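Local coordinates for competence protein PILN (Thermus thermophilus, PDB 4BHQ) that probably serves as part of an inner-membrane platform for assembling type IV pili, this being its periplasmic domain, at residues E72-E85 / R103-A117. Numbering follows the deposited sequence.
Sequences EVALRSVSARALSE and RVEFALQGEALSREA
A classic beta bulge interrupts the antiparallel ladder between strands 73-82 and 102-112 in the four-stranded sheet of the PilN dimerization domain: Arg76 N and Ser77 N both donate to Gln109 O, at 2.8 and 3.2 Å, from the same face of its carbonyl plane. At the bulge, the Arg76 side chain bends at chi2 (-64°) and swings its guanidinium across to Glu111. Arg76 NE forms a salt bridge with Glu111 OE2 at 2.8 Å, in the guanidinium plane but from above the carboxylate; OE2 also pairs with Arg144. Farther along, Arg81 NE and NH2 converge on Glu105 OE1 (3.2 and 3.1 Å) in a second salt bridge, Leu83 CD1 covering one guanidinium face and Tyr97 OH holding Glu105 OE2. A methionine in place of Arg81 would probably leave Glu105 OE1 without these two donors and Glu87, a second partner of NH2, without its mate. On the sheet face opposite Arg81 and Glu105, Val78 CG1 rests against Leu108 CD2 at 3.8 Å, and Ala80 CB lies 3.6 Å from Phe106 CE1. Helix 53-63 packs on Leu75 and Val78, Phe121 of helix 115-124 on Val73 and Leu108, and strand 146-156 continues the sheet, while Phe60 of the second subunit stacks on Phe106 and packs on Leu108, consistent with dimerization.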
ATOM      1  N   GLU A  72     -11.032   8.151   2.766  1.00 21.95           N
ATOM      2  CA  GLU A  72     -12.394   7.698   2.569  1.00 25.76           C
ATOM      3  C   GLU A  72     -12.519   6.173   2.489  1.00 22.64           C
ATOM      4  O   GLU A  72     -13.599   5.642   2.688  1.00 22.71           O
ATOM      5  CB  GLU A  72     -13.076   8.413   1.364  1.00 30.74           C
ATOM      6  CG  GLU A  72     -12.379   8.226   0.008  1.00 32.57           C
ATOM      7  CD  GLU A  72     -13.249   8.745  -1.166  1.00 39.66           C
ATOM      8  OE1 GLU A  72     -14.104   9.645  -0.918  1.00 37.25           O
ATOM      9  OE2 GLU A  72     -13.147   8.201  -2.299  1.00 30.81           O
ATOM     10  N   VAL A  73     -11.422   5.518   2.158  1.00 21.53           N
ATOM     11  CA  VAL A  73     -11.264   4.064   2.211  1.00 21.68           C
ATOM     12  C   VAL A  73     -10.028   3.685   3.021  1.00 22.06           C
ATOM     13  O   VAL A  73      -8.875   4.077   2.697  1.00 22.18           O
ATOM     14  CB  VAL A  73     -11.176   3.448   0.818  1.00 23.79           C
ATOM     15  CG1 VAL A  73     -10.830   1.956   0.918  1.00 21.84           C
ATOM     16  CG2 VAL A  73     -12.541   3.617   0.100  1.00 22.38           C
ATOM     17  N   ALA A  74     -10.250   2.956   4.103  1.00 18.71           N
ATOM     18  CA  ALA A  74      -9.112   2.465   4.918  1.00 20.71           C
ATOM     19  C   ALA A  74      -8.955   0.984   4.747  1.00 23.69           C
ATOM     20  O   ALA A  74      -9.939   0.218   4.870  1.00 20.35           O
ATOM     21  CB  ALA A  74      -9.355   2.828   6.376  1.00 22.44           C
ATOM     22  N   LEU A  75      -7.723   0.525   4.506  1.00 22.23           N
ATOM     23  CA  LEU A  75      -7.522  -0.905   4.382  1.00 23.39           C
ATOM     24  C   LEU A  75      -7.194  -1.518   5.752  1.00 21.82           C
ATOM     25  O   LEU A  75      -6.503  -0.916   6.556  1.00 23.43           O
ATOM     26  CB  LEU A  75      -6.461  -1.203   3.283  1.00 21.83           C
ATOM     27  CG  LEU A  75      -6.877  -0.585   1.898  1.00 24.28           C
ATOM     28  CD1 LEU A  75      -5.762  -0.690   0.904  1.00 21.43           C
ATOM     29  CD2 LEU A  75      -8.074  -1.400   1.361  1.00 24.66           C
ATOM     30  N   ARG A  76      -7.634  -2.761   5.975  1.00 20.00           N
ATOM     31  CA  ARG A  76      -7.391  -3.492   7.193  1.00 18.15           C
ATOM     32  C   ARG A  76      -6.513  -4.685   6.939  1.00 21.30           C
ATOM     33  O   ARG A  76      -5.833  -5.219   7.865  1.00 22.21           O
ATOM     34  CB  ARG A  76      -8.725  -3.982   7.819  1.00 20.49           C
ATOM     35  CG  ARG A  76      -9.601  -2.829   8.203  1.00 25.56           C
ATOM     36  CD  ARG A  76      -8.822  -2.025   9.354  1.00 26.77           C
ATOM     37  NE  ARG A  76      -9.605  -0.843   9.679  1.00 31.97           N
ATOM     38  CZ  ARG A  76      -9.099   0.277  10.142  1.00 29.80           C
ATOM     39  NH1 ARG A  76      -7.742   0.371  10.333  1.00 28.92           N
ATOM     40  NH2 ARG A  76      -9.924   1.225  10.469  1.00 27.87           N
ATOM     41  N   SER A  77      -6.516  -5.155   5.697  1.00 19.94           N
ATOM     42  CA  SER A  77      -5.639  -6.271   5.336  1.00 19.98           C
ATOM     43  C   SER A  77      -5.385  -6.219   3.866  1.00 20.16           C
ATOM     44  O   SER A  77      -6.306  -6.023   3.067  1.00 19.60           O
ATOM     45  CB  SER A  77      -6.287  -7.636   5.736  1.00 22.02           C
ATOM     46  OG  SER A  77      -5.404  -8.688   5.316  1.00 29.16           O
ATOM     47  N   VAL A  78      -4.126  -6.345   3.489  1.00 20.72           N
ATOM     48  CA  VAL A  78      -3.778  -6.425   2.075  1.00 21.80           C
ATOM     49  C   VAL A  78      -2.789  -7.575   1.901  1.00 23.89           C
ATOM     50  O   VAL A  78      -1.595  -7.444   2.275  1.00 20.17           O
ATOM     51  CB  VAL A  78      -3.090  -5.124   1.591  1.00 23.46           C
ATOM     52  CG1 VAL A  78      -2.660  -5.289   0.129  1.00 21.29           C
ATOM     53  CG2 VAL A  78      -4.002  -3.868   1.776  1.00 21.72           C
ATOM     54  N   SER A  79      -3.243  -8.680   1.327  1.00 20.52           N
ATOM     55  CA  SER A  79      -2.370  -9.858   1.158  1.00 19.71           C
ATOM     56  C   SER A  79      -2.089  -9.988  -0.328  1.00 20.79           C
ATOM     57  O   SER A  79      -2.900  -9.648  -1.152  1.00 26.51           O
ATOM     58  CB  SER A  79      -3.060 -11.143   1.684  1.00 22.60           C
ATOM     59  OG  SER A  79      -3.835 -11.723   0.626  1.00 27.34           O
ATOM     60  N   ALA A  80      -0.911 -10.414  -0.693  1.00 23.35           N
ATOM     61  CA  ALA A  80      -0.526 -10.546  -2.092  1.00 25.31           C
ATOM     62  C   ALA A  80      -0.133 -11.987  -2.350  1.00 27.54           C
ATOM     63  O   ALA A  80       0.347 -12.664  -1.452  1.00 27.73           O
ATOM     64  CB  ALA A  80       0.665  -9.610  -2.364  1.00 30.20           C
ATOM     65  N   ARG A  81      -0.318 -12.458  -3.585  1.00 25.34           N
ATOM     66  CA  ARG A  81       0.204 -13.770  -3.933  1.00 27.53           C
ATOM     67  C   ARG A  81       0.454 -13.819  -5.434  1.00 28.16           C
ATOM     68  O   ARG A  81      -0.232 -13.162  -6.192  1.00 26.90           O
ATOM     69  CB  ARG A  81      -0.735 -14.911  -3.503  1.00 26.20           C
ATOM     70  CG  ARG A  81      -2.005 -15.011  -4.356  1.00 26.77           C
ATOM     71  CD  ARG A  81      -2.871 -16.213  -3.910  1.00 30.61           C
ATOM     72  NE  ARG A  81      -4.114 -16.272  -4.642  1.00 32.63           N
ATOM     73  CZ  ARG A  81      -4.373 -17.167  -5.582  1.00 33.51           C
ATOM     74  NH1 ARG A  81      -3.477 -18.122  -5.883  1.00 37.10           N
ATOM     75  NH2 ARG A  81      -5.499 -17.085  -6.228  1.00 33.46           N
ATOM     76  N   ALA A  82       1.421 -14.635  -5.848  1.00 32.75           N
ATOM     77  CA  ALA A  82       1.701 -14.784  -7.302  1.00 30.98           C
ATOM     78  C   ALA A  82       0.982 -15.984  -7.840  1.00 30.53           C
ATOM     79  O   ALA A  82       0.861 -16.990  -7.181  1.00 34.57           O
ATOM     80  CB  ALA A  82       3.229 -14.835  -7.572  1.00 36.28           C
ATOM     81  N   LEU A  83       0.460 -15.864  -9.044  1.00 33.88           N
ATOM     82  CA  LEU A  83      -0.319 -16.973  -9.648  1.00 37.34           C
ATOM     83  C   LEU A  83       0.592 -17.864 -10.509  1.00 41.26           C
ATOM     84  O   LEU A  83       1.349 -17.365 -11.336  1.00 35.14           O
ATOM     85  CB  LEU A  83      -1.431 -16.423 -10.514  1.00 37.84           C
ATOM     86  CG  LEU A  83      -2.801 -16.160  -9.862  1.00 37.94           C
ATOM     87  CD1 LEU A  83      -2.734 -15.218  -8.692  1.00 33.69           C
ATOM     88  CD2 LEU A  83      -3.777 -15.652 -10.927  1.00 44.41           C
ATOM     89  N   SER A  84       0.522 -19.190 -10.283  1.00 43.44           N
ATOM     90  CA  SER A  84       0.989 -20.159 -11.299  1.00 42.45           C
ATOM     91  C   SER A  84       0.378 -19.846 -12.660  1.00 44.26           C
ATOM     92  O   SER A  84      -0.721 -19.229 -12.793  1.00 42.37           O
ATOM     93  CB  SER A  84       0.580 -21.576 -10.890  1.00 48.98           C
ATOM     94  OG  SER A  84      -0.814 -21.743 -11.058  1.00 51.21           O
ATOM     95  N   GLU A  85       1.085 -20.246 -13.696  1.00 53.98           N
ATOM     96  CA  GLU A  85       0.662 -20.030 -15.094  1.00 57.97           C
ATOM     97  C   GLU A  85      -0.695 -20.698 -15.339  1.00 48.35           C
ATOM     98  O   GLU A  85      -1.567 -20.143 -16.022  1.00 44.16           O
ATOM     99  CB  GLU A  85       1.725 -20.599 -16.040  1.00 60.18           C
ATOM    100  CG  GLU A  85       3.119 -20.006 -15.794  1.00 74.54           C
ATOM    101  CD  GLU A  85       3.795 -20.432 -14.441  1.00 79.83           C
ATOM    102  OE1 GLU A  85       3.376 -21.453 -13.820  1.00 73.15           O
ATOM    103  OE2 GLU A  85       4.768 -19.740 -13.993  1.00 79.49           O
ATOM    104  N   ARG A 103      -0.983 -11.776 -13.089  1.00 35.49           N
ATOM    105  CA  ARG A 103       0.264 -12.317 -12.572  1.00 33.09           C
ATOM    106  C   ARG A 103       0.287 -12.330 -11.004  1.00 34.21           C
ATOM    107  O   ARG A 103       0.801 -13.244 -10.364  1.00 27.60           O
ATOM    108  CB  ARG A 103       1.379 -11.488 -13.194  1.00 38.19           C
ATOM    109  CG  ARG A 103       2.766 -11.974 -12.837  1.00 49.41           C
ATOM    110  CD  ARG A 103       3.013 -13.352 -13.437  1.00 63.38           C
ATOM    111  NE  ARG A 103       4.306 -13.884 -13.016  1.00 73.36           N
ATOM    112  CZ  ARG A 103       4.597 -15.170 -12.918  1.00 76.04           C
ATOM    113  NH1 ARG A 103       3.692 -16.101 -13.211  1.00 89.43           N
ATOM    114  NH2 ARG A 103       5.800 -15.524 -12.516  1.00 91.20           N
ATOM    115  N   VAL A 104      -0.286 -11.286 -10.406  1.00 30.20           N
ATOM    116  CA  VAL A 104      -0.345 -11.180  -8.966  1.00 29.16           C
ATOM    117  C   VAL A 104      -1.771 -10.836  -8.488  1.00 23.80           C
ATOM    118  O   VAL A 104      -2.477 -10.055  -9.112  1.00 24.86           O
ATOM    119  CB  VAL A 104       0.660 -10.110  -8.448  1.00 27.91           C
ATOM    120  CG1 VAL A 104       0.339  -9.732  -7.035  1.00 27.77           C
ATOM    121  CG2 VAL A 104       2.105 -10.696  -8.507  1.00 30.06           C
ATOM    122  N   GLU A 105      -2.171 -11.426  -7.381  1.00 21.25           N
ATOM    123  CA  GLU A 105      -3.478 -11.100  -6.820  1.00 22.86           C
ATOM    124  C   GLU A 105      -3.358 -10.568  -5.405  1.00 23.05           C
ATOM    125  O   GLU A 105      -2.663 -11.172  -4.559  1.00 25.25           O
ATOM    126  CB  GLU A 105      -4.357 -12.382  -6.776  1.00 21.90           C
ATOM    127  CG  GLU A 105      -5.773 -12.112  -6.358  1.00 25.31           C
ATOM    128  CD  GLU A 105      -6.634 -13.401  -6.398  1.00 26.08           C
ATOM    129  OE1 GLU A 105      -6.480 -14.248  -5.529  1.00 27.33           O
ATOM    130  OE2 GLU A 105      -7.463 -13.491  -7.305  1.00 26.70           O
ATOM    131  N   PHE A 106      -4.093  -9.489  -5.143  1.00 20.45           N
ATOM    132  CA  PHE A 106      -4.161  -8.891  -3.801  1.00 21.70           C
ATOM    133  C   PHE A 106      -5.522  -9.171  -3.213  1.00 22.12           C
ATOM    134  O   PHE A 106      -6.525  -8.875  -3.848  1.00 25.61           O
ATOM    135  CB  PHE A 106      -3.982  -7.369  -3.899  1.00 23.66           C
ATOM    136  CG  PHE A 106      -2.581  -6.963  -4.250  1.00 21.39           C
ATOM    137  CD1 PHE A 106      -1.639  -6.805  -3.279  1.00 22.94           C
ATOM    138  CD2 PHE A 106      -2.246  -6.690  -5.572  1.00 24.77           C
ATOM    139  CE1 PHE A 106      -0.324  -6.403  -3.582  1.00 22.61           C
ATOM    140  CE2 PHE A 106      -0.937  -6.278  -5.885  1.00 27.80           C
ATOM    141  CZ  PHE A 106       0.026  -6.179  -4.883  1.00 21.57           C
ATOM    142  N   ALA A 107      -5.559  -9.770  -2.034  1.00 20.55           N
ATOM    143  CA  ALA A 107      -6.830  -9.902  -1.312  1.00 20.94           C
ATOM    144  C   ALA A 107      -6.971  -8.802  -0.270  1.00 21.52           C
ATOM    145  O   ALA A 107      -6.066  -8.604   0.572  1.00 19.83           O
ATOM    146  CB  ALA A 107      -6.895 -11.288  -0.654  1.00 21.24           C
ATOM    147  N   LEU A 108      -8.095  -8.101  -0.318  1.00 16.46           N
ATOM    148  CA  LEU A 108      -8.322  -6.868   0.439  1.00 19.88           C
ATOM    149  C   LEU A 108      -9.504  -6.974   1.387  1.00 18.39           C
ATOM    150  O   LEU A 108     -10.629  -7.382   0.954  1.00 19.42           O
ATOM    151  CB  LEU A 108      -8.623  -5.694  -0.552  1.00 17.41           C
ATOM    152  CG  LEU A 108      -7.646  -5.417  -1.704  1.00 20.53           C
ATOM    153  CD1 LEU A 108      -8.072  -4.179  -2.525  1.00 18.24           C
ATOM    154  CD2 LEU A 108      -6.206  -5.161  -1.146  1.00 24.18           C
ATOM    155  N   GLN A 109      -9.277  -6.574   2.626  1.00 17.69           N
ATOM    156  CA  GLN A 109     -10.387  -6.317   3.588  1.00 18.21           C
ATOM    157  C   GLN A 109     -10.283  -4.858   3.895  1.00 22.03           C
ATOM    158  O   GLN A 109      -9.159  -4.333   4.186  1.00 21.66           O
ATOM    159  CB  GLN A 109     -10.200  -7.116   4.868  1.00 21.20           C
ATOM    160  CG  GLN A 109     -10.155  -8.584   4.636  1.00 30.15           C
ATOM    161  CD  GLN A 109     -11.522  -9.103   4.255  1.00 32.04           C
ATOM    162  OE1 GLN A 109     -12.517  -8.567   4.751  1.00 34.16           O
ATOM    163  NE2 GLN A 109     -11.586 -10.091   3.336  1.00 31.18           N
ATOM    164  N   GLY A 110     -11.397  -4.153   3.866  1.00 18.00           N
ATOM    165  CA  GLY A 110     -11.353  -2.715   4.132  1.00 18.96           C
ATOM    166  C   GLY A 110     -12.630  -2.108   4.667  1.00 20.11           C
ATOM    167  O   GLY A 110     -13.613  -2.819   4.977  1.00 18.23           O
ATOM    168  N   GLU A 111     -12.646  -0.805   4.734  1.00 22.46           N
ATOM    169  CA  GLU A 111     -13.741  -0.013   5.279  1.00 19.73           C
ATOM    170  C   GLU A 111     -13.823   1.201   4.350  1.00 22.33           C
ATOM    171  O   GLU A 111     -12.775   1.767   4.011  1.00 24.41           O
ATOM    172  CB  GLU A 111     -13.393   0.575   6.635  1.00 22.68           C
ATOM    173  CG  GLU A 111     -13.030  -0.413   7.641  1.00 29.98           C
ATOM    174  CD  GLU A 111     -12.550   0.241   8.886  1.00 29.15           C
ATOM    175  OE1 GLU A 111     -12.328   1.489   8.861  1.00 26.50           O
ATOM    176  OE2 GLU A 111     -12.419  -0.488   9.875  1.00 37.01           O
ATOM    177  N   ALA A 112     -15.052   1.598   4.014  1.00 19.55           N
ATOM    178  CA  ALA A 112     -15.320   2.736   3.149  1.00 19.50           C
ATOM    179  C   ALA A 112     -16.252   3.665   3.907  1.00 21.58           C
ATOM    180  O   ALA A 112     -17.244   3.222   4.560  1.00 21.09           O
ATOM    181  CB  ALA A 112     -15.920   2.288   1.834  1.00 18.51           C
ATOM    182  N   LEU A 113     -15.936   4.958   3.888  1.00 20.71           N
ATOM    183  CA  LEU A 113     -16.697   5.960   4.617  1.00 23.57           C
ATOM    184  C   LEU A 113     -18.172   6.055   4.105  1.00 22.28           C
ATOM    185  O   LEU A 113     -19.067   6.427   4.841  1.00 25.85           O
ATOM    186  CB  LEU A 113     -16.021   7.317   4.466  1.00 23.34           C
ATOM    187  CG  LEU A 113     -16.510   8.541   5.233  1.00 26.77           C
ATOM    188  CD1 LEU A 113     -16.498   8.316   6.729  1.00 31.03           C
ATOM    189  CD2 LEU A 113     -15.697   9.792   4.892  1.00 32.92           C
ATOM    190  N   SER A 114     -18.397   5.785   2.839  1.00 23.33           N
ATOM    191  CA  SER A 114     -19.729   5.940   2.255  1.00 25.80           C
ATOM    192  C   SER A 114     -19.810   4.937   1.137  1.00 24.24           C
ATOM    193  O   SER A 114     -18.755   4.419   0.678  1.00 23.10           O
ATOM    194  CB  SER A 114     -19.899   7.371   1.699  1.00 24.75           C
ATOM    195  OG  SER A 114     -19.070   7.570   0.575  1.00 23.24           O
ATOM    196  N   ARG A 115     -21.025   4.704   0.641  1.00 23.23           N
ATOM    197  CA  ARG A 115     -21.302   3.830  -0.553  1.00 25.30           C
ATOM    198  C   ARG A 115     -20.544   4.392  -1.766  1.00 23.81           C
ATOM    199  O   ARG A 115     -19.961   3.660  -2.571  1.00 22.60           O
ATOM    200  CB  ARG A 115     -22.851   3.688  -0.868  1.00 27.62           C
ATOM    201  CG  ARG A 115     -23.698   4.998  -0.910  1.00 34.26           C
ATOM    202  CD  ARG A 115     -25.143   5.169  -1.739  1.00 38.74           C
ATOM    203  NE  ARG A 115     -24.926   5.339  -3.270  1.00 38.26           N
ATOM    204  CZ  ARG A 115     -24.793   6.456  -4.025  1.00 37.35           C
ATOM    205  NH1 ARG A 115     -24.872   7.802  -3.706  1.00 24.02           N
ATOM    206  NH2 ARG A 115     -24.488   6.159  -5.230  1.00 38.16           N
ATOM    207  N   GLU A 116     -20.554   5.720  -1.877  1.00 20.77           N
ATOM    208  CA  GLU A 116     -19.935   6.415  -3.036  1.00 24.84           C
ATOM    209  C   GLU A 116     -18.369   6.229  -2.995  1.00 21.40           C
ATOM    210  O   GLU A 116     -17.751   6.035  -4.024  1.00 21.93           O
ATOM    211  CB  GLU A 116     -20.320   7.936  -2.934  1.00 23.75           C
ATOM    212  CG  GLU A 116     -21.867   8.179  -3.177  1.00 27.64           C
ATOM    213  CD  GLU A 116     -22.723   8.111  -1.856  1.00 35.19           C
ATOM    214  OE1 GLU A 116     -22.226   7.765  -0.749  1.00 32.67           O
ATOM    215  OE2 GLU A 116     -23.958   8.421  -1.891  1.00 41.86           O
ATOM    216  N   ALA A 117     -17.761   6.262  -1.811  1.00 22.36           N
ATOM    217  CA  ALA A 117     -16.283   6.011  -1.695  1.00 20.58           C
ATOM    218  C   ALA A 117     -15.945   4.591  -2.137  1.00 20.39           C
ATOM    219  O   ALA A 117     -14.978   4.347  -2.831  1.00 19.33           O
ATOM    220  CB  ALA A 117     -15.896   6.196  -0.249  1.00 21.49           C
TER
HETATM  221  O   HOH W   1     -12.356   5.646  -2.696  1.00 22.32           O
HETATM  222  O   HOH W   2      -6.516  -9.788   3.031  1.00 30.28           O
HETATM  223  O   HOH W   3      -3.580 -12.592  -2.194  1.00 24.53           O